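PDB 7CPX: lovastatin nonaketide synthase, polyketide synthase component from Aspergillus terreus, which assembles the nonaketide dihydromonacolin L from malonyl-CoA, NADPH and S-adenosyl-L-methionine, working with LovC on the way to lovastatin. Local coordinates for residues Cys18-Asp23 and Ala247-Val252; Arg589-Ser594 and Thr607-Phe612; Tyr1235-Ile1240 and Val1253-Phe1258. The protein carries 2 engineered substitutions. All blocks are in the same frame, centred on the assembly; numbering follows the deposited sequence.

Overall arrangement
From the N terminus, interaction 1 comes first: it joins the end of strand 11-19 to the start of strand 247-255 in the ketosynthase, closing a long loop of 223 residues. Interaction 2 follows in the malonyl-CoA:ACP transacylase domain, where only 12 residues separate segment 589-594, on helix 582-596, from the loop segment 607-612. Interaction 3 is again a short closure, pairing the two strands of a hairpin in the dehydratase domain. The three loops follow in series, with no nesting or crossing, and no two contacts touch. Centres of interactions 1 and 2 are about 56 Å apart, while about 119 Å separates those of 2 and 3, each contact serving its own domain.

Interaction 1: residues Cys18-Asp23 and Ala247-Val252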
loop_
_atom_site.group_PDB
_atom_site.type_symbol
_atom_site.label_atom_id
_atom_site.label_comp_id
_atom_site.label_asym_id
_atom_site.label_seq_id
_atom_site.Cartn_x
_atom_site.Cartn_y
_atom_site.Cartn_z
ATOM N N CYS A 18 -33.950 6.988 -26.983
ATOM C CA CYS A 18 -33.657 7.605 -25.699
ATOM C C CYS A 18 -33.377 6.547 -24.646
ATOM O O CYS A 18 -34.105 5.558 -24.540
ATOM C CB CYS A 18 -34.824 8.489 -25.247
ATOM S SG CYS A 18 -35.042 9.980 -26.238
ATOM N N ARG A 19 -32.317 6.767 -23.876
ATOM C CA ARG A 19 -32.046 6.062 -22.630
ATOM C C ARG A 19 -31.935 7.164 -21.589
ATOM O O ARG A 19 -30.860 7.735 -21.391
ATOM C CB ARG A 19 -30.784 5.225 -22.705
ATOM C CG ARG A 19 -30.834 4.114 -23.726
ATOM C CD ARG A 19 -31.834 3.044 -23.345
ATOM N NE ARG A 19 -31.768 1.915 -24.264
ATOM C CZ ARG A 19 -30.878 0.936 -24.180
ATOM N NH1 ARG A 19 -29.971 0.904 -23.218
ATOM N NH2 ARG A 19 -30.893 -0.032 -25.090
ATOM N N PHE A 20 -33.058 7.485 -20.959
ATOM C CA PHE A 20 -33.143 8.578 -20.013
ATOM C C PHE A 20 -33.545 8.058 -18.641
ATOM O O PHE A 20 -34.189 7.009 -18.532
ATOM C CB PHE A 20 -34.157 9.627 -20.480
ATOM C CG PHE A 20 -33.574 10.667 -21.386
ATOM C CD1 PHE A 20 -33.201 10.347 -22.676
ATOM C CD2 PHE A 20 -33.405 11.965 -20.949
ATOM C CE1 PHE A 20 -32.667 11.299 -23.514
ATOM C CE2 PHE A 20 -32.870 12.925 -21.780
ATOM C CZ PHE A 20 -32.500 12.594 -23.067
ATOM N N PRO A 21 -33.185 8.768 -17.578
ATOM C CA PRO A 21 -33.442 8.249 -16.235
ATOM C C PRO A 21 -34.931 8.184 -15.946
ATOM O O PRO A 21 -35.730 8.962 -16.474
ATOM C CB PRO A 21 -32.729 9.254 -15.327
ATOM C CG PRO A 21 -32.761 10.525 -16.094
ATOM C CD PRO A 21 -32.691 10.154 -17.548
ATOM N N GLY A 22 -35.299 7.234 -15.092
ATOM C CA GLY A 22 -36.694 6.979 -14.809
ATOM C C GLY A 22 -37.319 5.930 -15.698
ATOM O O GLY A 22 -38.517 6.014 -15.991
ATOM N N ASP A 23 -36.539 4.947 -16.145
ATOM C CA ASP A 23 -37.004 3.880 -17.025
ATOM C C ASP A 23 -37.396 4.392 -18.403
ATOM O O ASP A 23 -38.118 3.709 -19.136
ATOM C CB ASP A 23 -38.181 3.121 -16.403
ATOM C CG ASP A 23 -37.902 2.672 -14.982
ATOM O OD1 ASP A 23 -36.724 2.413 -14.659
ATOM O OD2 ASP A 23 -38.862 2.579 -14.188
ATOM N N ALA A 247 -27.989 10.188 -19.333
ATOM C CA ALA A 247 -28.881 10.157 -20.478
ATOM C C ALA A 247 -28.069 9.934 -21.742
ATOM O O ALA A 247 -26.979 10.492 -21.902
ATOM C CB ALA A 247 -29.695 11.448 -20.586
ATOM N N VAL A 248 -28.612 9.108 -22.628
ATOM C CA VAL A 248 -28.054 8.883 -23.954
ATOM C C VAL A 248 -29.185 9.093 -24.948
ATOM O O VAL A 248 -30.150 8.320 -24.972
ATOM C CB VAL A 248 -27.446 7.484 -24.101
ATOM C CG1 VAL A 248 -26.841 7.321 -25.482
ATOM C CG2 VAL A 248 -26.401 7.256 -23.025
ATOM N N CYS A 249 -29.065 10.125 -25.770
ATOM C CA CYS A 249 -30.094 10.483 -26.734
ATOM C C CYS A 249 -29.529 10.377 -28.138
ATOM O O CYS A 249 -28.341 10.617 -28.359
ATOM C CB CYS A 249 -30.611 11.901 -26.489
ATOM S SG CYS A 249 -31.981 12.386 -27.562
ATOM N N SER A 250 -30.384 10.000 -29.081
ATOM C CA SER A 250 -30.040 10.003 -30.491
ATOM C C SER A 250 -31.233 10.537 -31.260
ATOM O O SER A 250 -32.370 10.139 -31.000
ATOM C CB SER A 250 -29.670 8.602 -30.984
ATOM O OG SER A 250 -28.586 8.074 -30.244
ATOM N N VAL A 251 -30.976 11.440 -32.200
ATOM C CA VAL A 251 -32.024 12.096 -32.965
ATOM C C VAL A 251 -31.645 12.030 -34.435
ATOM O O VAL A 251 -30.584 12.525 -34.829
ATOM C CB VAL A 251 -32.220 13.551 -32.511
ATOM C CG1 VAL A 251 -32.840 14.380 -33.606
ATOM C CG2 VAL A 251 -33.078 13.598 -31.262
ATOM N N VAL A 252 -32.505 11.422 -35.244
ATOM C CA VAL A 252 -32.280 11.356 -36.682
ATOM C C VAL A 252 -32.767 12.662 -37.294
ATOM O O VAL A 252 -33.944 13.016 -37.170
ATOM C CB VAL A 252 -32.996 10.149 -37.301
ATOM C CG1 VAL A 252 -32.614 9.998 -38.762
ATOM C CG2 VAL A 252 -32.664 8.886 -36.528
#
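Within the mixed beta sheet of the ketosynthase domain, a thiolase-type fold, Arg19 and Val248 form an antiparallel hydrogen-bonded pair that joins the end of strand 11-19 to the start of strand 247-255. Arg19 N donates to Val248 O at 2.9 Å, and Val248 N returns the bond to Arg19 O over the same length. The neighbouring Cys18 and Cys249 are a non-hydrogen-bonded pair with both side chains on one face of the sheet; their SG atoms lie 4.1 Å apart, in packing contact and not a disulfide.

Beyond the paired residues the chain of 18-23 leaves the strand, and the Phe20 ring comes back over the start of the other one. Ala247 CB sits over the middle of one ring face, 3.7 Å from its centroid and 12° off the normal, a CH-pi contact. Cys249 CB meets the rim near the ring plane, 3.7 Å from Phe20 CE1. With Cys249 SG anti to the backbone N (chi1 -176°), the sulfur lies at the ring edge, 5.5 Å from the Phe20 centroid. Helix 369-386 covers the sheet face that carries Cys18 and Cys249, with Ala375 against Phe20 and Thr371 against Ala247 and Cys249.

Arg19 and Val248 point to the other face, where helix 97-113 packs; there Arg19 forms salt bridges with Glu104 and Glu108. The Ala247 side chain is about 9 Å from that of His367, a predicted catalytic residue. Thus one face is held by methyl, aromatic and thiol groups, whereas the other buries the Arg19 charge, which Glu104 and Glu108 probably offset.

Interaction 2: residues Arg589-Ser594 and Thr607-Phe612; sequences RELDDS and TLLDQF
Arg589, on helix 582-596, reaches Asp610 in the loop that precedes helix 624-644, although its CB starts out away from that loop. The side chain bends twice, chi2 (-68°) turning CD and chi3 (83°) turning NE, and the guanidinium comes back alongside the helix. There NE donates to Asp592 OD2 at 3.0 Å, using the anti lone pair of that oxygen. At the tip, NH2 donates to the same oxygen, 2.6 Å from Asp592 OD2, so Asp592 is gripped side-on by two nitrogens through a single atom, which lies close to the guanidinium plane. NH2 also crosses to the loop: Asp610 OD1 stands at the guanidinium edge, 3.1 Å from Arg589 NH2, in a salt bridge whose hydrogen bond is weak and bent. The Asp610 carboxylate is turned 57° from the guanidinium plane.

Asp592 faces two ways. Its OD2 points tip to tip at Asp610 OD2, 4.1 Å off, while OD1 lies against the methyls Thr607 CG2 and Leu609 CD1. Deeper in, Leu609 CD1 also packs on Leu591 CB at 3.7 Å. These two leucines meet Ala633 of helix 624-644, and Ile675 and Tyr679 of helix 671-682 add to the packing, so the loop of the transacylase domain is laid over a hydrophobic floor, away from its annotated sites.

One guanidinium thus bridges two carboxylates that would otherwise repel each other, and it probably offsets part of their charge at the more exposed side of a contact whose inner part is apolar.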
loop_
_atom_site.group_PDB
_atom_site.type_symbol
_atom_site.label_atom_id
_atom_site.label_comp_id
_atom_site.label_asym_id
_atom_site.label_seq_id
_atom_site.Cartn_x
_atom_site.Cartn_y
_atom_site.Cartn_z
ATOM N N ARG A 589 -63.678 -8.019 -61.563
ATOM C CA ARG A 589 -64.518 -7.298 -62.515
ATOM C C ARG A 589 -63.895 -7.309 -63.906
ATOM O O ARG A 589 -64.599 -7.468 -64.912
ATOM C CB ARG A 589 -64.743 -5.863 -62.039
ATOM C CG ARG A 589 -65.613 -5.738 -60.794
ATOM C CD ARG A 589 -67.060 -6.134 -61.063
ATOM N NE ARG A 589 -67.267 -7.576 -60.991
ATOM C CZ ARG A 589 -67.568 -8.240 -59.883
ATOM N NH1 ARG A 589 -67.708 -7.624 -58.721
ATOM N NH2 ARG A 589 -67.733 -9.559 -59.943
ATOM N N GLU A 590 -62.576 -7.133 -63.983
ATOM C CA GLU A 590 -61.896 -7.238 -65.272
ATOM C C GLU A 590 -62.055 -8.637 -65.859
ATOM O O GLU A 590 -62.270 -8.796 -67.068
ATOM C CB GLU A 590 -60.417 -6.888 -65.118
ATOM C CG GLU A 590 -60.159 -5.442 -64.727
ATOM C CD GLU A 590 -60.562 -4.462 -65.810
ATOM O OE1 GLU A 590 -60.895 -4.911 -66.927
ATOM O OE2 GLU A 590 -60.548 -3.242 -65.545
ATOM N N LEU A 591 -61.946 -9.664 -65.015
ATOM C CA LEU A 591 -62.141 -11.032 -65.486
ATOM C C LEU A 591 -63.562 -11.239 -65.995
ATOM O O LEU A 591 -63.778 -11.929 -66.996
ATOM C CB LEU A 591 -61.825 -12.029 -64.370
ATOM C CG LEU A 591 -60.410 -12.020 -63.783
ATOM C CD1 LEU A 591 -60.215 -13.215 -62.864
ATOM C CD2 LEU A 591 -59.340 -12.000 -64.866
ATOM N N ASP A 592 -64.547 -10.658 -65.309
ATOM C CA ASP A 592 -65.929 -10.744 -65.768
ATOM C C ASP A 592 -66.099 -10.057 -67.116
ATOM O O ASP A 592 -66.804 -10.563 -67.998
ATOM C CB ASP A 592 -66.867 -10.120 -64.734
ATOM C CG ASP A 592 -66.893 -10.892 -63.430
ATOM O OD1 ASP A 592 -66.911 -12.139 -63.476
ATOM O OD2 ASP A 592 -66.898 -10.249 -62.359
ATOM N N ASP A 593 -65.468 -8.894 -67.290
ATOM C CA ASP A 593 -65.529 -8.208 -68.577
ATOM C C ASP A 593 -64.923 -9.067 -69.677
ATOM O O ASP A 593 -65.468 -9.151 -70.785
ATOM C CB ASP A 593 -64.807 -6.864 -68.489
ATOM C CG ASP A 593 -65.421 -5.938 -67.457
ATOM O OD1 ASP A 593 -66.644 -6.035 -67.222
ATOM O OD2 ASP A 593 -64.680 -5.114 -66.881
ATOM N N SER A 594 -63.792 -9.715 -69.389
ATOM C CA SER A 594 -63.194 -10.626 -70.360
ATOM C C SER A 594 -64.130 -11.789 -70.665
ATOM O O SER A 594 -64.253 -12.217 -71.819
ATOM C CB SER A 594 -61.856 -11.140 -69.834
ATOM O OG SER A 594 -61.029 -10.068 -69.420
ATOM N N THR A 607 -70.636 -17.388 -64.526
ATOM C CA THR A 607 -69.608 -16.723 -63.730
ATOM C C THR A 607 -69.387 -17.485 -62.432
ATOM O O THR A 607 -70.190 -17.403 -61.499
ATOM C CB THR A 607 -70.015 -15.280 -63.448
ATOM O OG1 THR A 607 -70.413 -14.643 -64.669
ATOM C CG2 THR A 607 -68.856 -14.507 -62.833
ATOM N N LEU A 608 -68.285 -18.235 -62.368
ATOM C CA LEU A 608 -67.860 -18.815 -61.101
ATOM C C LEU A 608 -67.438 -17.733 -60.119
ATOM O O LEU A 608 -67.543 -17.919 -58.901
ATOM C CB LEU A 608 -66.710 -19.791 -61.336
ATOM C CG LEU A 608 -65.449 -19.146 -61.921
ATOM C CD1 LEU A 608 -64.445 -18.800 -60.829
ATOM C CD2 LEU A 608 -64.820 -20.051 -62.960
ATOM N N LEU A 609 -66.957 -16.599 -60.631
ATOM C CA LEU A 609 -66.498 -15.513 -59.775
ATOM C C LEU A 609 -67.607 -14.981 -58.878
ATOM O O LEU A 609 -67.314 -14.388 -57.835
ATOM C CB LEU A 609 -65.933 -14.384 -60.640
ATOM C CG LEU A 609 -64.790 -14.795 -61.573
ATOM C CD1 LEU A 609 -64.597 -13.783 -62.693
ATOM C CD2 LEU A 609 -63.501 -14.973 -60.788
ATOM N N ASP A 610 -68.869 -15.180 -59.261
ATOM C CA ASP A 610 -70.009 -14.737 -58.468
ATOM C C ASP A 610 -70.937 -15.885 -58.092
ATOM O O ASP A 610 -72.014 -15.638 -57.536
ATOM C CB ASP A 610 -70.794 -13.664 -59.228
ATOM C CG ASP A 610 -69.934 -12.478 -59.617
ATOM O OD1 ASP A 610 -68.960 -12.184 -58.891
ATOM O OD2 ASP A 610 -70.230 -11.840 -60.648
ATOM N N GLN A 611 -70.553 -17.130 -58.378
ATOM C CA GLN A 611 -71.415 -18.275 -58.109
ATOM C C GLN A 611 -70.700 -19.321 -57.262
ATOM O O GLN A 611 -71.322 -19.965 -56.411
ATOM C CB GLN A 611 -71.891 -18.898 -59.423
ATOM C CG GLN A 611 -72.779 -17.985 -60.252
ATOM C CD GLN A 611 -73.087 -18.559 -61.622
ATOM O OE1 GLN A 611 -72.659 -19.663 -61.955
ATOM N NE2 GLN A 611 -73.831 -17.807 -62.425
ATOM N N PHE A 612 -69.400 -19.498 -57.485
ATOM C CA PHE A 612 -68.615 -20.492 -56.764
ATOM C C PHE A 612 -67.550 -19.894 -55.860
ATOM O O PHE A 612 -67.242 -20.488 -54.825
ATOM C CB PHE A 612 -67.942 -21.459 -57.750
ATOM C CG PHE A 612 -68.908 -22.362 -58.462
ATOM C CD1 PHE A 612 -69.286 -23.571 -57.903
ATOM C CD2 PHE A 612 -69.442 -22.002 -59.687
ATOM C CE1 PHE A 612 -70.176 -24.404 -58.552
ATOM C CE2 PHE A 612 -70.332 -22.829 -60.341
ATOM C CZ PHE A 612 -70.699 -24.032 -59.774
#

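Interaction 3: residues Tyr1235-Ile1240 and Val1253-Phe1258; sequences YLSGDI and VENITF
Leu1236 and Phe1258 exchange both backbone hydrogen bonds, each N to the other's O at 2.9 Å, where strands 1236-1240 and 1255-1258 run antiparallel, their axes 4.2 Å apart at closest and their directions 143° apart. Gly1238 N continues the ladder to Ile1256 O, also at 2.9 Å. Asn1255 and Ile1256 both face Gly1238 in a G1 beta bulge, Asn1255 taking up left-handed backbone angles (53°/49°). Asn1255 N is bound by a side chain: Asp1239 OD1 accepts it from above the carboxylate plane, at 2.5 Å.

The hairpin belongs to what is predicted to be the C-terminal hotdog fold of the dehydratase, whose sheet packs against helix 1170-1184. Ile1240 and Val1253 lie side by side, pointing the same way, with their CB atoms 3.7 Å apart; Phe1177 of the helix packs on Ile1240 and Ile1256. That helix also carries Asp1174, the predicted proton donor, about 7 Å from the side chain of Phe1258. The Phe1258 ring turns its edge to Leu1236 O, CD1 being 3.7 Å from that oxygen.

On the face of Ser1237 and Thr1257, the ring of Tyr1235 crosses Thr1257 obliquely, CD1 lying 3.3 Å from Thr1257 CG2, and makes a cation-pi contact with Arg1844. Glu1254 extends beside Asp1239, forming a salt bridge with Arg1203 and accepting a hydrogen bond from the backbone N of Asp2018 of the second subunit.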
loop_
_atom_site.group_PDB
_atom_site.type_symbol
_atom_site.label_atom_id
_atom_site.label_comp_id
_atom_site.label_asym_id
_atom_site.label_seq_id
_atom_site.Cartn_x
_atom_site.Cartn_y
_atom_site.Cartn_z
ATOM N N TYR A 1235 14.254 14.444 27.614
ATOM C CA TYR A 1235 12.946 14.124 27.060
ATOM C C TYR A 1235 12.056 13.633 28.190
ATOM O O TYR A 1235 12.504 12.871 29.051
ATOM C CB TYR A 1235 13.036 13.085 25.930
ATOM C CG TYR A 1235 13.557 11.715 26.311
ATOM C CD1 TYR A 1235 12.785 10.835 27.056
ATOM C CD2 TYR A 1235 14.803 11.283 25.881
ATOM C CE1 TYR A 1235 13.250 9.581 27.387
ATOM C CE2 TYR A 1235 15.277 10.028 26.206
ATOM C CZ TYR A 1235 14.493 9.180 26.956
ATOM O OH TYR A 1235 14.958 7.929 27.288
ATOM N N LEU A 1236 10.806 14.084 28.187
ATOM C CA LEU A 1236 9.870 13.709 29.237
ATOM C C LEU A 1236 9.269 12.344 28.948
ATOM O O LEU A 1236 8.907 12.039 27.812
ATOM C CB LEU A 1236 8.751 14.740 29.350
ATOM C CG LEU A 1236 9.066 16.073 30.025
ATOM C CD1 LEU A 1236 10.248 16.752 29.374
ATOM C CD2 LEU A 1236 7.848 16.971 29.966
ATOM N N SER A 1237 9.155 11.521 29.986
ATOM C CA SER A 1237 8.496 10.228 29.882
ATOM C C SER A 1237 7.321 10.209 30.844
ATOM O O SER A 1237 7.486 10.495 32.034
ATOM C CB SER A 1237 9.458 9.080 30.193
ATOM O OG SER A 1237 8.870 7.829 29.888
ATOM N N GLY A 1238 6.141 9.875 30.329
ATOM C CA GLY A 1238 4.949 9.871 31.151
ATOM C C GLY A 1238 4.045 8.674 30.940
ATOM O O GLY A 1238 3.968 8.130 29.837
ATOM N N ASP A 1239 3.360 8.252 31.996
ATOM C CA ASP A 1239 2.357 7.200 31.925
ATOM C C ASP A 1239 1.005 7.794 32.282
ATOM O O ASP A 1239 0.851 8.389 33.352
ATOM C CB ASP A 1239 2.697 6.048 32.873
ATOM C CG ASP A 1239 4.063 5.453 32.603
ATOM O OD1 ASP A 1239 4.776 5.975 31.721
ATOM O OD2 ASP A 1239 4.426 4.464 33.273
ATOM N N ILE A 1240 0.028 7.620 31.399
ATOM C CA ILE A 1240 -1.287 8.229 31.551
ATOM C C ILE A 1240 -2.314 7.133 31.784
ATOM O O ILE A 1240 -2.168 6.014 31.280
ATOM C CB ILE A 1240 -1.668 9.072 30.318
ATOM C CG1 ILE A 1240 -0.579 10.102 30.012
ATOM C CG2 ILE A 1240 -2.987 9.771 30.558
ATOM C CD1 ILE A 1240 -0.698 10.714 28.640
ATOM N N VAL A 1253 -1.631 5.188 29.065
ATOM C CA VAL A 1253 -0.390 5.362 28.325
ATOM C C VAL A 1253 0.766 4.998 29.241
ATOM O O VAL A 1253 0.702 5.213 30.456
ATOM C CB VAL A 1253 -0.236 6.802 27.796
ATOM C CG1 VAL A 1253 0.991 6.910 26.925
ATOM C CG2 VAL A 1253 -1.470 7.214 27.020
ATOM N N GLU A 1254 1.819 4.437 28.656
ATOM C CA GLU A 1254 3.005 4.009 29.382
ATOM C C GLU A 1254 4.228 4.509 28.634
ATOM O O GLU A 1254 4.437 4.152 27.467
ATOM C CB GLU A 1254 3.052 2.486 29.525
ATOM C CG GLU A 1254 4.326 1.970 30.178
ATOM C CD GLU A 1254 4.388 0.460 30.237
ATOM O OE1 GLU A 1254 3.433 -0.197 29.770
ATOM O OE2 GLU A 1254 5.395 -0.071 30.748
ATOM N N ASN A 1255 5.022 5.334 29.314
ATOM C CA ASN A 1255 6.289 5.842 28.801
ATOM C C ASN A 1255 6.113 6.479 27.426
ATOM O O ASN A 1255 6.847 6.195 26.477
ATOM C CB ASN A 1255 7.343 4.737 28.773
ATOM C CG ASN A 1255 8.700 5.236 28.317
ATOM O OD1 ASN A 1255 8.997 6.426 28.407
ATOM N ND2 ASN A 1255 9.528 4.327 27.820
ATOM N N ILE A 1256 5.111 7.351 27.320
ATOM C CA ILE A 1256 5.070 8.286 26.207
ATOM C C ILE A 1256 6.212 9.275 26.373
ATOM O O ILE A 1256 6.346 9.924 27.419
ATOM C CB ILE A 1256 3.711 8.997 26.127
ATOM C CG1 ILE A 1256 3.760 10.107 25.075
ATOM C CG2 ILE A 1256 3.314 9.568 27.476
ATOM C CD1 ILE A 1256 2.403 10.625 24.660
ATOM N N THR A 1257 7.047 9.377 25.349
ATOM C CA THR A 1257 8.277 10.151 25.385
ATOM C C THR A 1257 8.091 11.365 24.494
ATOM O O THR A 1257 8.049 11.237 23.261
ATOM C CB THR A 1257 9.465 9.310 24.927
ATOM O OG1 THR A 1257 9.784 8.337 25.929
ATOM C CG2 THR A 1257 10.669 10.194 24.669
ATOM N N PHE A 1258 7.962 12.524 25.140
ATOM C CA PHE A 1258 7.955 13.831 24.493
ATOM C C PHE A 1258 9.405 14.278 24.383
ATOM O O PHE A 1258 10.074 14.496 25.397
ATOM C CB PHE A 1258 7.154 14.850 25.299
ATOM C CG PHE A 1258 5.787 14.390 25.720
ATOM C CD1 PHE A 1258 5.626 13.443 26.714
ATOM C CD2 PHE A 1258 4.659 14.952 25.154
ATOM C CE1 PHE A 1258 4.368 13.040 27.110
ATOM C CE2 PHE A 1258 3.400 14.556 25.547
ATOM C CZ PHE A 1258 3.252 13.597 26.527
#